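PDB 1TTZ: conserved hypothetical protein from Xanthomonas campestris, which is of unknown function but belongs to a glutaredoxin-like family of the thioredoxin clan, and so probably takes part in thiol-disulphide redox chemistry. Local coordinates for residues T4-D9 with V50-M55. Residues are numbered along the deposited sequence; the frame is centred on the assembly and turned at random.
Sequences TLYQRD and VLRDPM
Thr4 and Arg52 hold each other by two backbone hydrogen bonds, Thr4 N to Arg52 O and Arg52 N to Thr4 O, both 2.9 Å. Two residues further along strand 3-7, and two back along strand 50-52, Tyr6 and Val50 repeat the exchange, with Tyr6 N 2.9 Å from Val50 O and Val50 N 3.1 Å from Tyr6 O. Between these antiparallel hydrogen-bonded pairs lies the non-hydrogen-bonded pair Leu5-Leu51, where Leu51 CA makes a CA-H...O contact with Thr4 O, at 3.5 Å. A water adds a second grip on Arg52 O: it donates to that oxygen and is also hydrogen-bonded to Thr4 OG1, which lies beside its own backbone N (chi1 -55°).

On the face carrying Thr4, Tyr6, Val50 and Arg52, the extended arginine chain passes the tyrosine rim: Arg52 CB lies at the ring edge, in plane, and Arg52 CD is 3.9 Å from Tyr6 CE1. Thr4 CG2 sits over one face of the ring, offset toward its rim. The guanidinium is turned 77° from the ring plane. On the opposite face Leu5 CD1 meets Leu51 CG at 4.0 Å.

In this thioredoxin-like sheet, strands 3-7 and 50-52 are the two inner strands, flanked by 29-33 (parallel to 3-7) and 58-60 (antiparallel to 50-52). Tyr44 of helix 38-44 stacks on the Tyr6 ring, and Arg52 NH2 forms a salt bridge with Glu58 of strand 58-60. Beneath helix 12-23, Leu5 packs on Ala17 and Val18, Leu51 on Leu21. Leu5 also touches Pro49, and its side chain comes close to Cys11 and Cys14 but makes no contact with them; they form a CxxC at the start of that helix, consistent with a thioredoxin-type redox motif.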
loop_
_atom_site.group_PDB
_atom_site.type_symbol
_atom_site.label_atom_id
_atom_site.label_comp_id
_atom_site.label_asym_id
_atom_site.label_seq_id
_atom_site.Cartn_x
_atom_site.Cartn_y
_atom_site.Cartn_z
ATOM N N THR A 4 -4.173 4.818 1.342
ATOM C CA THR A 4 -2.875 5.463 1.448
ATOM C C THR A 4 -1.864 4.378 1.123
ATOM O O THR A 4 -1.833 3.337 1.780
ATOM C CB THR A 4 -2.585 5.979 2.879
ATOM O OG1 THR A 4 -3.636 6.849 3.305
ATOM C CG2 THR A 4 -1.267 6.735 2.911
ATOM N N LEU A 5 -1.057 4.601 0.096
ATOM C CA LEU A 5 -0.042 3.628 -0.265
ATOM C C LEU A 5 1.325 4.130 0.169
ATOM O O LEU A 5 1.868 5.067 -0.419
ATOM C CB LEU A 5 -0.023 3.372 -1.779
ATOM C CG LEU A 5 1.130 2.450 -2.222
ATOM C CD1 LEU A 5 0.849 1.023 -1.752
ATOM C CD2 LEU A 5 1.297 2.476 -3.741
ATOM N N TYR A 6 1.873 3.525 1.214
ATOM C CA TYR A 6 3.191 3.915 1.661
ATOM C C TYR A 6 4.187 3.164 0.784
ATOM O O TYR A 6 4.127 1.938 0.660
ATOM C CB TYR A 6 3.399 3.562 3.139
ATOM C CG TYR A 6 2.556 4.398 4.068
ATOM C CD1 TYR A 6 1.347 3.920 4.569
ATOM C CD2 TYR A 6 2.950 5.689 4.417
ATOM C CE1 TYR A 6 0.545 4.714 5.404
ATOM C CE2 TYR A 6 2.159 6.486 5.251
ATOM C CZ TYR A 6 0.962 5.992 5.739
ATOM O OH TYR A 6 0.190 6.767 6.573
ATOM N N GLN A 7 5.080 3.909 0.148
ATOM C CA GLN A 7 6.092 3.306 -0.700
ATOM C C GLN A 7 7.372 4.122 -0.673
ATOM O O GLN A 7 7.439 5.170 -0.035
ATOM C CB GLN A 7 5.582 3.171 -2.142
ATOM C CG GLN A 7 5.218 4.470 -2.851
ATOM C CD GLN A 7 4.763 4.242 -4.289
ATOM O OE1 GLN A 7 5.465 3.620 -5.085
ATOM N NE2 GLN A 7 3.581 4.751 -4.626
ATOM N N ARG A 8 8.401 3.619 -1.340
ATOM C CA ARG A 8 9.669 4.327 -1.407
ATOM C C ARG A 8 10.013 4.449 -2.880
ATOM O O ARG A 8 9.522 3.670 -3.700
ATOM C CB ARG A 8 10.777 3.558 -0.668
ATOM C CG ARG A 8 11.151 2.241 -1.330
ATOM C CD ARG A 8 12.509 1.706 -0.885
ATOM N NE ARG A 8 12.531 1.226 0.495
ATOM C CZ ARG A 8 12.806 1.982 1.552
ATOM N NH1 ARG A 8 13.087 3.271 1.394
ATOM N NH2 ARG A 8 12.810 1.444 2.768
ATOM N N ASP A 9 10.847 5.425 -3.221
ATOM C CA ASP A 9 11.248 5.622 -4.611
ATOM C C ASP A 9 12.176 4.511 -5.086
ATOM O O ASP A 9 12.912 3.921 -4.294
ATOM C CB ASP A 9 11.944 6.973 -4.785
ATOM C CG ASP A 9 10.974 8.136 -4.750
ATOM O OD1 ASP A 9 10.059 8.163 -5.601
ATOM O OD2 ASP A 9 11.125 9.021 -3.877
ATOM N N VAL A 50 3.047 -0.803 1.548
ATOM C CA VAL A 50 2.026 -1.085 2.552
ATOM C C VAL A 50 0.794 -0.231 2.272
ATOM O O VAL A 50 0.907 0.971 2.043
ATOM C CB VAL A 50 2.528 -0.756 3.975
ATOM C CG1 VAL A 50 1.389 -0.894 4.976
ATOM C CG2 VAL A 50 3.673 -1.679 4.355
ATOM N N LEU A 51 -0.376 -0.857 2.275
ATOM C CA LEU A 51 -1.630 -0.146 2.036
ATOM C C LEU A 51 -2.353 0.093 3.357
ATOM O O LEU A 51 -2.422 -0.800 4.201
ATOM C CB LEU A 51 -2.538 -0.958 1.112
ATOM C CG LEU A 51 -2.449 -0.667 -0.384
ATOM C CD1 LEU A 51 -3.183 -1.757 -1.148
ATOM C CD2 LEU A 51 -3.050 0.712 -0.689
ATOM N N ARG A 52 -2.893 1.292 3.538
ATOM C CA ARG A 52 -3.610 1.608 4.768
ATOM C C ARG A 52 -4.949 2.242 4.396
ATOM O O ARG A 52 -4.998 3.126 3.542
ATOM C CB ARG A 52 -2.773 2.578 5.611
ATOM C CG ARG A 52 -3.355 2.937 6.973
ATOM C CD ARG A 52 -2.562 4.073 7.605
ATOM N NE ARG A 52 -3.130 4.527 8.874
ATOM C CZ ARG A 52 -2.862 3.980 10.055
ATOM N NH1 ARG A 52 -3.427 4.463 11.153
ATOM N NH2 ARG A 52 -2.022 2.958 10.144
ATOM N N ASP A 53 -6.040 1.787 5.010
ATOM C CA ASP A 53 -7.334 2.373 4.693
ATOM C C ASP A 53 -7.762 3.389 5.746
ATOM O O ASP A 53 -7.101 3.549 6.770
ATOM C CB ASP A 53 -8.407 1.281 4.504
ATOM C CG ASP A 53 -8.777 0.564 5.790
ATOM O OD1 ASP A 53 -8.369 1.006 6.882
ATOM O OD2 ASP A 53 -9.497 -0.454 5.695
ATOM N N PRO A 54 -8.868 4.103 5.501
ATOM C CA PRO A 54 -9.354 5.107 6.456
ATOM C C PRO A 54 -9.479 4.595 7.890
ATOM O O PRO A 54 -9.165 5.312 8.840
ATOM C CB PRO A 54 -10.698 5.520 5.858
ATOM C CG PRO A 54 -10.445 5.404 4.380
ATOM C CD PRO A 54 -9.712 4.079 4.289
HETATM N N MSE A 55 -9.922 3.350 8.033
HETATM C CA MSE A 55 -10.099 2.726 9.341
HETATM C C MSE A 55 -8.781 2.488 10.062
HETATM O O MSE A 55 -8.763 2.229 11.264
HETATM C CB MSE A 55 -10.830 1.391 9.189
HETATM C CG MSE A 55 -12.141 1.316 9.943
HETATM SE SE MSE A 55 -13.309 2.795 9.503
HETATM C CE MSE A 55 -13.170 3.806 11.157
HETATM O O HOH W 1 -5.910 5.687 4.487
#